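Local coordinates for response regulator receiver protein (Sinorhizobium medicae, PDB 2RDM) that probably acts as a receiver module of two-component signalling, accepting a phosphoryl group on an aspartate, at residues I51-R59 with M80-A89. The protein carries 1 engineered substitution. Sequence-based numbering, arbitrary orientation. Where two conformers were deposited one is given.
Sequences IDGVVTDIR and MPIVYISGHA. With GOL (glycerol), chain D.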
# COMPACT_ATOMS: atom_id res chain seq x y z
N ILE A 51 3.32 9.01 -25.15
CA ILE A 51 2.10 8.77 -24.38
C ILE A 51 2.45 8.46 -22.93
O ILE A 51 3.16 7.48 -22.65
CB ILE A 51 1.26 7.61 -24.98
CG1 ILE A 51 0.95 7.84 -26.47
CG2 ILE A 51 -0.01 7.36 -24.13
CD1 ILE A 51 -0.25 8.76 -26.76
N ASP A 52 1.94 9.28 -22.01
CA ASP A 52 2.29 9.15 -20.60
C ASP A 52 1.26 8.40 -19.76
O ASP A 52 1.57 7.98 -18.66
CB ASP A 52 2.55 10.52 -20.01
CG ASP A 52 3.64 11.28 -20.76
OD1 ASP A 52 4.79 10.80 -20.77
OD2 ASP A 52 3.33 12.34 -21.34
N GLY A 53 0.06 8.23 -20.28
CA GLY A 53 -0.95 7.50 -19.53
C GLY A 53 -2.09 7.20 -20.47
O GLY A 53 -2.21 7.84 -21.52
N VAL A 54 -2.93 6.25 -20.10
CA VAL A 54 -3.96 5.80 -21.01
C VAL A 54 -5.28 5.71 -20.23
O VAL A 54 -5.33 5.07 -19.19
CB VAL A 54 -3.61 4.42 -21.64
CG1 VAL A 54 -4.77 3.89 -22.48
CG2 VAL A 54 -2.33 4.50 -22.49
N VAL A 55 -6.29 6.41 -20.73
CA VAL A 55 -7.65 6.34 -20.19
C VAL A 55 -8.55 5.75 -21.27
O VAL A 55 -8.79 6.42 -22.29
CB VAL A 55 -8.17 7.73 -19.76
CG1 VAL A 55 -9.56 7.62 -19.21
CG2 VAL A 55 -7.29 8.35 -18.69
N THR A 56 -9.07 4.54 -21.05
CA THR A 56 -9.75 3.80 -22.12
C THR A 56 -11.07 3.17 -21.67
O THR A 56 -11.16 2.62 -20.58
CB THR A 56 -8.82 2.70 -22.77
OG1 THR A 56 -9.50 2.04 -23.86
CG2 THR A 56 -8.37 1.63 -21.76
N ASP A 57 -12.08 3.23 -22.55
CA ASP A 57 -13.30 2.40 -22.42
C ASP A 57 -13.00 0.92 -22.45
O ASP A 57 -12.01 0.51 -23.03
CB ASP A 57 -14.24 2.62 -23.61
CG ASP A 57 -14.87 3.97 -23.63
OD1 ASP A 57 -14.59 4.80 -22.74
OD2 ASP A 57 -15.67 4.20 -24.58
N ILE A 58 -13.90 0.10 -21.90
CA ILE A 58 -13.78 -1.35 -22.02
C ILE A 58 -14.32 -1.81 -23.38
O ILE A 58 -13.66 -2.58 -24.08
CB ILE A 58 -14.51 -2.09 -20.86
CG1 ILE A 58 -13.82 -1.81 -19.53
CG2 ILE A 58 -14.58 -3.60 -21.11
CD1 ILE A 58 -12.32 -1.76 -19.64
N ARG A 59 -15.50 -1.34 -23.74
CA ARG A 59 -16.16 -1.77 -24.97
C ARG A 59 -16.14 -0.66 -26.02
O ARG A 59 -16.45 0.49 -25.73
CB ARG A 59 -17.61 -2.19 -24.70
CG ARG A 59 -17.79 -3.21 -23.59
CD ARG A 59 -19.27 -3.37 -23.25
NE ARG A 59 -19.49 -4.10 -22.00
CZ ARG A 59 -19.88 -5.37 -21.91
NH1 ARG A 59 -20.11 -6.09 -23.01
NH2 ARG A 59 -20.04 -5.93 -20.72
N MSE A 80 3.15 1.97 -17.59
CA MSE A 80 2.15 2.90 -18.11
C MSE A 80 0.95 2.96 -17.17
O MSE A 80 0.40 1.92 -16.84
CB MSE A 80 1.64 2.44 -19.48
CG MSE A 80 0.71 3.47 -20.12
SE MSE A 80 1.75 5.03 -20.85
CE MSE A 80 2.06 4.25 -22.61
N PRO A 81 0.59 4.16 -16.70
CA PRO A 81 -0.67 4.40 -16.01
C PRO A 81 -1.87 3.97 -16.86
O PRO A 81 -1.99 4.37 -18.02
CB PRO A 81 -0.67 5.91 -15.81
CG PRO A 81 0.80 6.24 -15.66
CD PRO A 81 1.44 5.38 -16.71
N ILE A 82 -2.74 3.15 -16.30
CA ILE A 82 -3.88 2.65 -17.05
C ILE A 82 -5.13 2.88 -16.21
O ILE A 82 -5.19 2.41 -15.07
CB ILE A 82 -3.75 1.14 -17.35
CG1 ILE A 82 -2.51 0.83 -18.21
CG2 ILE A 82 -5.04 0.57 -17.98
CD1 ILE A 82 -2.58 1.32 -19.65
N VAL A 83 -6.07 3.66 -16.74
CA VAL A 83 -7.39 3.84 -16.13
C VAL A 83 -8.43 3.34 -17.12
O VAL A 83 -8.53 3.88 -18.23
CB VAL A 83 -7.70 5.31 -15.77
CG1 VAL A 83 -9.09 5.44 -15.13
CG2 VAL A 83 -6.63 5.89 -14.81
N TYR A 84 -9.23 2.38 -16.70
CA TYR A 84 -10.35 1.90 -17.51
C TYR A 84 -11.62 2.65 -17.15
O TYR A 84 -11.85 2.96 -15.98
CB TYR A 84 -10.60 0.42 -17.28
CG TYR A 84 -9.42 -0.52 -17.51
CD1 TYR A 84 -9.04 -0.89 -18.80
CD2 TYR A 84 -8.71 -1.04 -16.42
CE1 TYR A 84 -7.98 -1.77 -19.00
CE2 TYR A 84 -7.65 -1.93 -16.62
CZ TYR A 84 -7.27 -2.26 -17.90
OH TYR A 84 -6.27 -3.16 -18.09
N ILE A 85 -12.48 2.88 -18.14
CA ILE A 85 -13.75 3.57 -17.93
C ILE A 85 -14.88 2.68 -18.43
O ILE A 85 -14.94 2.40 -19.63
CB ILE A 85 -13.81 4.92 -18.70
CG1 ILE A 85 -12.66 5.86 -18.32
CG2 ILE A 85 -15.17 5.60 -18.53
CD1 ILE A 85 -12.50 6.17 -16.86
N SER A 86 -15.75 2.32 -17.52
CA SER A 86 -16.80 1.40 -17.87
C SER A 86 -18.15 1.80 -17.47
O SER A 86 -18.34 2.49 -16.52
CB SER A 86 -16.50 0.04 -17.35
OG SER A 86 -16.93 -0.05 -16.04
N GLY A 87 -19.14 1.35 -18.23
CA GLY A 87 -20.53 1.60 -17.90
C GLY A 87 -21.05 0.66 -16.82
O GLY A 87 -21.51 1.11 -15.77
N HIS A 88 -20.97 -0.64 -17.09
CA HIS A 88 -21.71 -1.62 -16.31
C HIS A 88 -20.76 -2.56 -15.57
O HIS A 88 -20.54 -2.41 -14.37
CB HIS A 88 -22.64 -2.43 -17.21
CG HIS A 88 -23.68 -1.59 -17.91
ND1 HIS A 88 -24.88 -1.25 -17.32
CD2 HIS A 88 -23.69 -1.03 -19.14
CE1 HIS A 88 -25.58 -0.52 -18.16
NE2 HIS A 88 -24.89 -0.37 -19.27
N ALA A 89 -20.22 -3.53 -16.29
CA ALA A 89 -19.52 -4.65 -15.67
C ALA A 89 -18.07 -4.30 -15.36
O ALA A 89 -17.25 -4.18 -16.27
CB ALA A 89 -19.59 -5.89 -16.56
C1 GOL D . -19.24 0.31 -22.29
O1 GOL D . -19.96 0.39 -21.08
C2 GOL D . -17.98 1.19 -22.26
O2 GOL D . -16.88 0.45 -21.78
C3 GOL D . -18.20 2.43 -21.41
O3 GOL D . -17.01 3.18 -21.32
O HOH W 1 -19.33 -1.79 -19.44
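Thr56 and Tyr84 sit abreast on neighbouring parallel strands, their side chains pointing the same way, and show how a backbone pairing sets side-chain packing. Thr56 N gives a hydrogen bond to Val83 O (2.9 Å), and Ile85 N gives one to Thr56 O (2.8 Å). Outward along Tyr84, CB lies 3.6 Å from Ile58 CD1, and CG is still within touch of that methyl. CD1 meets Ile58 CD1 (3.5 Å) and, roughly at right angles to that, Thr56 CG2 (3.9 Å). Beyond, OH is hydrogen-bonded to Val98 N, while Ile82 CG2 lies over one ring face, offset toward the rim. With OG1 anti to the backbone N (chi1 -177°), Thr56 directs its hydroxyl to Asp57 O and leaves the methyl for the ring. A serine here, keeping the hydroxyl, would probably open a gap beside Tyr84 CD1. At the strand ends a glycerol, probably from crystallisation, donates O3 to Ile85 O (2.8 Å) beside Asp57, the predicted phosphorylation site. Joined through helix 66-76, the two strands form a beta-alpha-beta crossover at the centre of the CheY-like receiver fold, whose phosphoacceptor pocket lies at the carboxyl ends of the strands.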